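Local coordinates for inclusion membrane protein A (Chlamydia trachomatis, PDB 6E7E) that probably promotes the homotypic fusion of chlamydial inclusions as a SNARE-like membrane protein, of which this chain is the helical soluble domain, at residues A[34-39]-A[49-54]; A[43-48]-A[130-135]. The protein carries 2 engineered substitutions. All blocks are in the same frame, centred on the assembly; numbering follows the deposited sequence.

Contact 1: residues A[34-39]-A[49-54]; sequences HLSKEF and VSQDFY
S36 and S50 face each other across a pair of nearly antiparallel helices, and their small side chains let the two backbones come close: the CA atoms of S36 and S50 are 5.0 Å apart. The axes of helix 34-38 and helix 49-54 pass at 8.1 Å with a signed crossing angle of -153°, and both serines point their CB toward the opposite helix. The tight part of the contact centres on the two CB atoms. CB of S36 lies 3.6 Å from CB of S50, and CB of S50 also rests against the backbone N of S36. The two hydroxyls do not meet; they leave on different sides of this point. In S50 the OG sits beside its own backbone N and anti to the carbonyl carbon (chi1 -64°), which turns it back along its helix to bond the carbonyl O of L46. That buried hydroxyl is thereby satisfied within its own helix, while its flank touches one branch of L35, with CD2 of L35 3.5 Å from OG of S50. On the other side the contact is looser and wetter. OG of S36 only brushes Q51, 3.7 Å from its CB, and no direct hydrogen bond crosses between the segments. A water takes over instead: it donates to OG of S36 at 2.8 Å and to OE1 of Q51 at 2.7 Å, and accepts from NZ of K37. The Q51 chain, bent at chi2 (61°), brings its amide oxygen round to this water. The contact thus joins the C-terminal end of helix 4-38 to helix 44-57 as an antiparallel hairpin, with helix 110-119 packed on L35 and F39, and helix 125-165 on V49 and F53.

Contact 2: residues A[43-48]-A[130-135]; sequences SKDLSA and ELKTIR
D45 and L46, in the first turn of helix 44-57, face L131 and K132 of helix 125-165, with the nearest CA atoms, those of L46 and L131, 8.4 Å apart, so that side chains alone bridge the gap. K132 reaches across with its chain extended beyond CG and meets the D45 side chain at about a right angle. Its NZ gives a salt bridge to OD2 of D45 at 2.8 Å, approaching on the syn side and 19° out of the carboxylate plane. The second carboxylate oxygen, OD1, accepts from a water at 2.6 Å, and NZ of K132 donates weakly to the same water. On the buried side of this polar pair, CD1 of L46 touches CD1 of L131 at 3.6 Å. L46 has its CG anti to the backbone N (chi1 175°), and this carries the branched end toward L131. S43 is the N-cap of the helix, its OG accepting a weak bond from the L46 backbone N. V114 and L124 add to the surroundings of L46, and L107 and L110 to those of L131. The buried leucine contact, with an ion pair bridging the helices at the partly exposed margin, is consistent with helix packing in an all-helical bundle.

Helix 44-57 is shared by both contacts: 43-48 meets helix 125-165 in contact 2, and the next residues, 49-54, meet helix 4-38 in contact 1. Their centres are 8 Å apart, and the two pairings are stitched together directly. OG of S47 probably hydrogen-bonds the carbonyl O of S36 at 2.7 Å, so contact 2's first segment also reaches the helix of contact 1. Between the second segments of the two contacts, OD2 of D52 forms a salt bridge with NH1 of R135 at 2.9 Å, and the F53 ring packs with CZ 3.3 Å from the carbonyl O of L131. Helix 44-57 is therefore held between helices 4-38 and 125-165.

Contact 1: residues A[34-39]-A[49-54]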
ATOM      1  N   HIS A  34      -7.052  12.583  13.112  1.00  9.84           N
ATOM      2  CA  HIS A  34      -7.783  13.810  13.498  1.00 10.37           C
ATOM      3  C   HIS A  34      -9.264  13.496  13.706  1.00 10.35           C
ATOM      4  O   HIS A  34      -9.828  13.865  14.721  1.00 12.14           O
ATOM      5  CB  HIS A  34      -7.614  14.893  12.439  1.00 10.81           C
ATOM      6  CG  HIS A  34      -6.382  15.722  12.561  1.00 10.42           C
ATOM      7  ND1 HIS A  34      -5.121  15.485  12.030  1.00 13.90           N
ATOM      8  CD2 HIS A  34      -6.291  16.913  13.182  1.00  9.21           C
ATOM      9  CE1 HIS A  34      -4.353  16.530  12.336  1.00 10.83           C
ATOM     10  NE2 HIS A  34      -5.040  17.382  13.053  1.00 13.98           N
ATOM     11  N   LEU A  35      -9.890  12.866  12.727  1.00 10.25           N
ATOM     12  CA  LEU A  35     -11.341  12.609  12.765  1.00 10.82           C
ATOM     13  C   LEU A  35     -11.675  11.756  13.986  1.00 10.57           C
ATOM     14  O   LEU A  35     -12.693  11.983  14.642  1.00 11.41           O
ATOM     15  CB  LEU A  35     -11.791  11.955  11.460  1.00 10.88           C
ATOM     16  CG  LEU A  35     -13.278  12.049  11.156  1.00 12.26           C
ATOM     17  CD1 LEU A  35     -13.651  13.466  10.771  1.00 13.54           C
ATOM     18  CD2 LEU A  35     -13.624  11.083  10.022  1.00 12.48           C
ATOM     19  N   SER A  36     -10.850  10.766  14.263  1.00  9.97           N
ATOM     20  CA  SER A  36     -11.073   9.858  15.389  1.00 11.14           C
ATOM     21  C   SER A  36     -11.156  10.657  16.697  1.00 11.45           C
ATOM     22  O   SER A  36     -12.035  10.407  17.513  1.00 13.28           O
ATOM     23  CB  SER A  36     -10.041   8.769  15.425  1.00 11.84           C
ATOM     24  OG  SER A  36     -10.301   7.922  16.496  1.00 15.19           O
ATOM     25  N   LYS A  37     -10.254  11.602  16.877  1.00 11.14           N
ATOM     26  CA  LYS A  37     -10.213  12.384  18.127  1.00 11.77           C
ATOM     27  C   LYS A  37     -11.334  13.414  18.136  1.00 11.96           C
ATOM     28  O   LYS A  37     -11.953  13.615  19.175  1.00 13.02           O
ATOM     29  CB  LYS A  37      -8.866  13.074  18.257  1.00 12.63           C
ATOM     30  CG  LYS A  37      -7.701  12.117  18.334  1.00 14.33           C
ATOM     31  CD  LYS A  37      -7.858  11.039  19.373  1.00 18.20           C
ATOM     32  CE  LYS A  37      -6.638  10.165  19.512  1.00 19.02           C
ATOM     33  NZ  LYS A  37      -6.937   8.915  20.236  1.00 23.46           N
ATOM     34  N   GLU A  38     -11.604  14.039  17.011  1.00 12.24           N
ATOM     35  CA  GLU A  38     -12.663  15.062  16.914  1.00 12.87           C
ATOM     36  C   GLU A  38     -14.009  14.463  17.316  1.00 12.78           C
ATOM     37  O   GLU A  38     -14.809  15.173  17.903  1.00 14.91           O
ATOM     38  CB  GLU A  38     -12.753  15.574  15.482  1.00 14.70           C
ATOM     39  CG  GLU A  38     -11.646  16.501  15.055  1.00 16.66           C
ATOM     40  CD  GLU A  38     -11.656  16.710  13.554  1.00 17.94           C
ATOM     41  OE1 GLU A  38     -12.793  16.670  12.978  1.00 18.80           O
ATOM     42  OE2 GLU A  38     -10.555  16.934  12.973  1.00 22.22           O
ATOM     43  N   PHE A  39     -14.255  13.213  16.949  1.00 10.74           N
ATOM     44  CA  PHE A  39     -15.568  12.556  17.091  1.00 11.96           C
ATOM     45  C   PHE A  39     -15.627  11.578  18.254  1.00 11.92           C
ATOM     46  O   PHE A  39     -16.659  10.955  18.471  1.00 13.26           O
ATOM     47  CB  PHE A  39     -16.013  11.941  15.772  1.00 12.33           C
ATOM     48  CG  PHE A  39     -16.530  12.980  14.817  1.00 13.32           C
ATOM     49  CD1 PHE A  39     -15.682  13.683  13.975  1.00 13.87           C
ATOM     50  CD2 PHE A  39     -17.878  13.291  14.804  1.00 15.10           C
ATOM     51  CE1 PHE A  39     -16.163  14.695  13.164  1.00 15.90           C
ATOM     52  CE2 PHE A  39     -18.351  14.291  13.977  1.00 17.73           C
ATOM     53  CZ  PHE A  39     -17.498  14.993  13.164  1.00 16.82           C
ATOM     54  N   VAL A  49     -13.966   3.499  13.689  1.00 11.65           N
ATOM     55  CA  VAL A  49     -13.581   3.161  12.301  1.00 10.71           C
ATOM     56  C   VAL A  49     -12.427   4.071  11.867  1.00  9.74           C
ATOM     57  O   VAL A  49     -11.537   3.630  11.138  1.00 10.63           O
ATOM     58  CB  VAL A  49     -14.770   3.218  11.311  1.00 12.15           C
ATOM     59  CG1 VAL A  49     -15.354   4.582  11.012  1.00 15.40           C
ATOM     60  CG2 VAL A  49     -14.337   2.623   9.977  1.00 13.39           C
ATOM     61  N   SER A  50     -12.440   5.322  12.302  1.00  9.45           N
ATOM     62  CA  SER A  50     -11.363   6.258  11.962  1.00  9.48           C
ATOM     63  C   SER A  50     -10.042   5.776  12.571  1.00  9.45           C
ATOM     64  O   SER A  50      -9.001   5.825  11.894  1.00 10.15           O
ATOM     65  CB  SER A  50     -11.746   7.642  12.420  1.00 10.08           C
ATOM     66  OG  SER A  50     -12.889   8.139  11.733  1.00 11.25           O
ATOM     67  N   GLN A  51     -10.062   5.338  13.817  1.00 10.57           N
ATOM     68  CA  GLN A  51      -8.844   4.761  14.432  1.00 11.23           C
ATOM     69  C   GLN A  51      -8.399   3.510  13.658  1.00 11.16           C
ATOM     70  O   GLN A  51      -7.192   3.306  13.500  1.00 12.47           O
ATOM     71  CB  GLN A  51      -9.095   4.466  15.901  1.00 12.98           C
ATOM     72  CG  GLN A  51      -7.952   3.717  16.588  1.00 15.54           C
ATOM     73  CD  GLN A  51      -6.615   4.423  16.615  1.00 18.28           C
ATOM     74  OE1 GLN A  51      -6.547   5.641  16.766  1.00 23.12           O
ATOM     75  NE2 GLN A  51      -5.537   3.660  16.487  1.00 23.90           N
ATOM     76  N   ASP A  52      -9.343   2.743  13.126  1.00 11.42           N
ATOM     77  CA  ASP A  52      -8.991   1.566  12.298  1.00 12.11           C
ATOM     78  C   ASP A  52      -8.248   1.987  11.033  1.00 10.79           C
ATOM     79  O   ASP A  52      -7.295   1.290  10.622  1.00 12.01           O
ATOM     80  CB  ASP A  52     -10.235   0.776  11.886  1.00 14.04           C
ATOM     81  CG  ASP A  52     -10.976   0.060  12.976  1.00 15.99           C
ATOM     82  OD1 ASP A  52     -10.373  -0.167  14.038  1.00 18.83           O
ATOM     83  OD2 ASP A  52     -12.141  -0.271  12.718  1.00 17.36           O
ATOM     84  N   PHE A  53      -8.646   3.067  10.382  1.00 10.18           N
ATOM     85  CA  PHE A  53      -7.866   3.541   9.222  1.00 10.29           C
ATOM     86  C   PHE A  53      -6.465   3.935   9.666  1.00 10.46           C
ATOM     87  O   PHE A  53      -5.484   3.635   8.980  1.00 12.02           O
ATOM     88  CB  PHE A  53      -8.537   4.718   8.546  1.00  9.62           C
ATOM     89  CG  PHE A  53      -9.615   4.317   7.589  1.00  9.29           C
ATOM     90  CD1 PHE A  53      -9.272   3.833   6.359  1.00 10.60           C
ATOM     91  CD2 PHE A  53     -10.949   4.388   7.913  1.00 10.52           C
ATOM     92  CE1 PHE A  53     -10.230   3.444   5.450  1.00 12.00           C
ATOM     93  CE2 PHE A  53     -11.901   4.004   6.996  1.00 11.22           C
ATOM     94  CZ  PHE A  53     -11.547   3.552   5.755  1.00 10.41           C
ATOM     95  N   TYR A  54      -6.352   4.610  10.798  1.00 10.24           N
ATOM     96  CA  TYR A  54      -5.031   5.029  11.295  1.00 11.48           C
ATOM     97  C   TYR A  54      -4.146   3.789  11.454  1.00 11.46           C
ATOM     98  O   TYR A  54      -3.003   3.743  11.000  1.00 13.27           O
ATOM     99  CB  TYR A  54      -5.126   5.817  12.596  1.00 12.46           C
ATOM    100  CG  TYR A  54      -3.760   6.353  12.968  1.00 13.75           C
ATOM    101  CD1 TYR A  54      -3.226   7.440  12.276  1.00 14.83           C
ATOM    102  CD2 TYR A  54      -2.957   5.735  13.894  1.00 18.21           C
ATOM    103  CE1 TYR A  54      -1.948   7.913  12.516  1.00 15.90           C
ATOM    104  CE2 TYR A  54      -1.687   6.205  14.168  1.00 19.01           C
ATOM    105  CZ  TYR A  54      -1.179   7.287  13.473  1.00 18.06           C
ATOM    106  OH  TYR A  54       0.083   7.726  13.734  1.00 22.93           O
TER
HETATM  107  O   HOH W   1      -8.087   7.414  18.050  1.00 27.78           O

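Contact 2: residues A[43-48]-A[130-135]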
ATOM      1  N   SER A  43     -19.524  10.595  18.180  1.00 16.80           N
ATOM      2  CA  SER A  43     -19.897   9.391  17.411  1.00 16.31           C
ATOM      3  C   SER A  43     -18.851   8.321  17.674  1.00 15.33           C
ATOM      4  O   SER A  43     -17.826   8.287  17.012  1.00 14.81           O
ATOM      5  CB  SER A  43     -20.030   9.653  15.937  1.00 18.64           C
ATOM      6  OG  SER A  43     -20.305   8.427  15.272  1.00 22.49           O
ATOM      7  N   LYS A  44     -19.122   7.450  18.618  1.00 16.01           N
ATOM      8  CA  LYS A  44     -18.154   6.403  19.004  1.00 16.77           C
ATOM      9  C   LYS A  44     -17.857   5.482  17.810  1.00 15.25           C
ATOM     10  O   LYS A  44     -16.712   5.068  17.652  1.00 15.67           O
ATOM     11  CB  LYS A  44     -18.667   5.638  20.222  1.00 20.75           C
ATOM     12  CG  LYS A  44     -18.633   6.449  21.507  1.00 23.84           C
ATOM     13  CD  LYS A  44     -17.257   6.577  22.130  1.00 32.54           C
ATOM     14  CE  LYS A  44     -17.286   6.958  23.600  1.00 32.68           C
ATOM     15  NZ  LYS A  44     -15.958   7.411  24.080  1.00 35.38           N
ATOM     16  N   ASP A  45     -18.849   5.158  16.991  1.00 16.40           N
ATOM     17  CA  ASP A  45     -18.655   4.223  15.863  1.00 16.77           C
ATOM     18  C   ASP A  45     -17.769   4.903  14.815  1.00 14.51           C
ATOM     19  O   ASP A  45     -16.826   4.282  14.306  1.00 16.57           O
ATOM     20  CB  ASP A  45     -19.982   3.779  15.265  1.00 18.57           C
ATOM     21  CG  ASP A  45     -19.922   2.397  14.622  1.00 22.70           C
ATOM     22  OD1 ASP A  45     -18.940   1.673  14.870  1.00 26.61           O
ATOM     23  OD2 ASP A  45     -20.831   2.071  13.852  1.00 25.44           O
ATOM     24  N   LEU A  46     -18.016   6.169  14.503  1.00 13.60           N
ATOM     25  CA  LEU A  46     -17.152   6.897  13.557  1.00 12.75           C
ATOM     26  C   LEU A  46     -15.738   6.972  14.125  1.00 12.72           C
ATOM     27  O   LEU A  46     -14.771   6.825  13.389  1.00 11.92           O
ATOM     28  CB  LEU A  46     -17.704   8.291  13.296  1.00 13.94           C
ATOM     29  CG  LEU A  46     -16.822   9.166  12.422  1.00 16.02           C
ATOM     30  CD1 LEU A  46     -16.608   8.565  11.030  1.00 14.83           C
ATOM     31  CD2 LEU A  46     -17.405  10.552  12.330  1.00 20.54           C
ATOM     32  N   SER A  47     -15.617   7.241  15.409  1.00 12.41           N
ATOM     33  CA  SER A  47     -14.289   7.396  16.012  1.00 12.50           C
ATOM     34  C   SER A  47     -13.521   6.072  15.897  1.00 12.10           C
ATOM     35  O   SER A  47     -12.299   6.076  15.612  1.00 12.12           O
ATOM     36  CB  SER A  47     -14.423   7.881  17.432  1.00 14.08           C
ATOM     37  OG  SER A  47     -13.167   8.025  18.053  1.00 14.67           O
ATOM     38  N   ALA A  48     -14.177   4.944  16.146  1.00 12.89           N
ATOM     39  CA  ALA A  48     -13.517   3.619  16.111  1.00 13.52           C
ATOM     40  C   ALA A  48     -13.093   3.291  14.676  1.00 11.85           C
ATOM     41  O   ALA A  48     -11.959   2.821  14.466  1.00 12.45           O
ATOM     42  CB  ALA A  48     -14.438   2.577  16.682  1.00 16.10           C
ATOM     43  N   GLU A 130     -20.063   3.337   4.759  1.00 11.09           N
ATOM     44  CA  GLU A 130     -19.149   3.419   3.614  1.00 11.08           C
ATOM     45  C   GLU A 130     -17.708   3.306   4.106  1.00  9.87           C
ATOM     46  O   GLU A 130     -16.891   2.606   3.470  1.00 10.65           O
ATOM     47  CB  GLU A 130     -19.378   4.713   2.861  1.00 13.39           C
ATOM     48  CG  GLU A 130     -18.527   4.800   1.628  1.00 16.28           C
ATOM     49  CD  GLU A 130     -18.805   5.992   0.741  1.00 21.58           C
ATOM     50  OE1 GLU A 130     -19.488   6.918   1.203  1.00 26.16           O
ATOM     51  OE2 GLU A 130     -18.352   5.983  -0.421  1.00 31.26           O
ATOM     52  N   LEU A 131     -17.377   3.970   5.186  1.00  9.27           N
ATOM     53  CA  LEU A 131     -16.018   3.934   5.733  1.00  8.71           C
ATOM     54  C   LEU A 131     -15.656   2.513   6.145  1.00  8.31           C
ATOM     55  O   LEU A 131     -14.530   2.067   5.878  1.00  8.93           O
ATOM     56  CB  LEU A 131     -15.875   4.908   6.893  1.00  8.71           C
ATOM     57  CG  LEU A 131     -15.790   6.363   6.470  1.00 10.03           C
ATOM     58  CD1 LEU A 131     -15.954   7.252   7.699  1.00 11.97           C
ATOM     59  CD2 LEU A 131     -14.476   6.652   5.775  1.00 11.90           C
ATOM     60  N   LYS A 132     -16.559   1.803   6.798  1.00  8.52           N
ATOM     61  CA  LYS A 132     -16.258   0.428   7.206  1.00  8.87           C
ATOM     62  C   LYS A 132     -16.020  -0.446   5.977  1.00  8.86           C
ATOM     63  O   LYS A 132     -15.131  -1.327   5.995  1.00  9.45           O
ATOM     64  CB  LYS A 132     -17.390  -0.167   8.019  1.00  9.50           C
ATOM     65  CG  LYS A 132     -17.543   0.404   9.410  1.00 10.41           C
ATOM     66  CD  LYS A 132     -18.760  -0.134  10.086  1.00 11.76           C
ATOM     67  CE  LYS A 132     -18.992   0.459  11.455  1.00 14.47           C
ATOM     68  NZ  LYS A 132     -20.354   0.133  11.946  1.00 17.10           N
ATOM     69  N   THR A 133     -16.778  -0.212   4.914  1.00  9.57           N
ATOM     70  CA  THR A 133     -16.641  -1.021   3.683  1.00  9.73           C
ATOM     71  C   THR A 133     -15.283  -0.740   3.037  1.00  9.20           C
ATOM     72  O   THR A 133     -14.599  -1.701   2.597  1.00  9.94           O
ATOM     73  CB  THR A 133     -17.836  -0.719   2.774  1.00 11.50           C
ATOM     74  OG1 THR A 133     -19.056  -1.000   3.465  1.00 13.16           O
ATOM     75  CG2 THR A 133     -17.789  -1.511   1.491  1.00 14.19           C
ATOM     76  N   ILE A 134     -14.897   0.508   2.928  1.00  8.82           N
ATOM     77  CA  ILE A 134     -13.577   0.853   2.359  1.00  8.79           C
ATOM     78  C   ILE A 134     -12.463   0.317   3.251  1.00  8.61           C
ATOM     79  O   ILE A 134     -11.472  -0.210   2.736  1.00  9.30           O
ATOM     80  CB  ILE A 134     -13.450   2.366   2.139  1.00  9.17           C
ATOM     81  CG1 ILE A 134     -14.461   2.822   1.092  1.00 10.53           C
ATOM     82  CG2 ILE A 134     -12.023   2.715   1.753  1.00 10.29           C
ATOM     83  CD1 ILE A 134     -14.645   4.305   1.079  1.00 13.11           C
ATOM     84  N   ARG A 135     -12.581   0.451   4.570  1.00  8.66           N
ATOM     85  CA  ARG A 135     -11.572  -0.112   5.484  1.00  8.66           C
ATOM     86  C   ARG A 135     -11.383  -1.592   5.181  1.00  8.57           C
ATOM     87  O   ARG A 135     -10.227  -2.054   5.082  1.00  9.23           O
ATOM     88  CB  ARG A 135     -12.046   0.088   6.916  1.00  9.72           C
ATOM     89  CG  ARG A 135     -11.210  -0.619   7.976  1.00 11.35           C
ATOM     90  CD  ARG A 135     -12.023  -0.880   9.239  1.00 12.58           C
ATOM     91  NE  ARG A 135     -13.128  -1.808   9.041  1.00 12.95           N
ATOM     92  CZ  ARG A 135     -14.197  -1.939   9.826  1.00 12.68           C
ATOM     93  NH1 ARG A 135     -14.271  -1.297  10.983  1.00 15.74           N
ATOM     94  NH2 ARG A 135     -15.180  -2.746   9.479  1.00 15.14           N
TER
HETATM   95  O   HOH W   2     -18.638  -0.930  14.594  1.00 27.18           O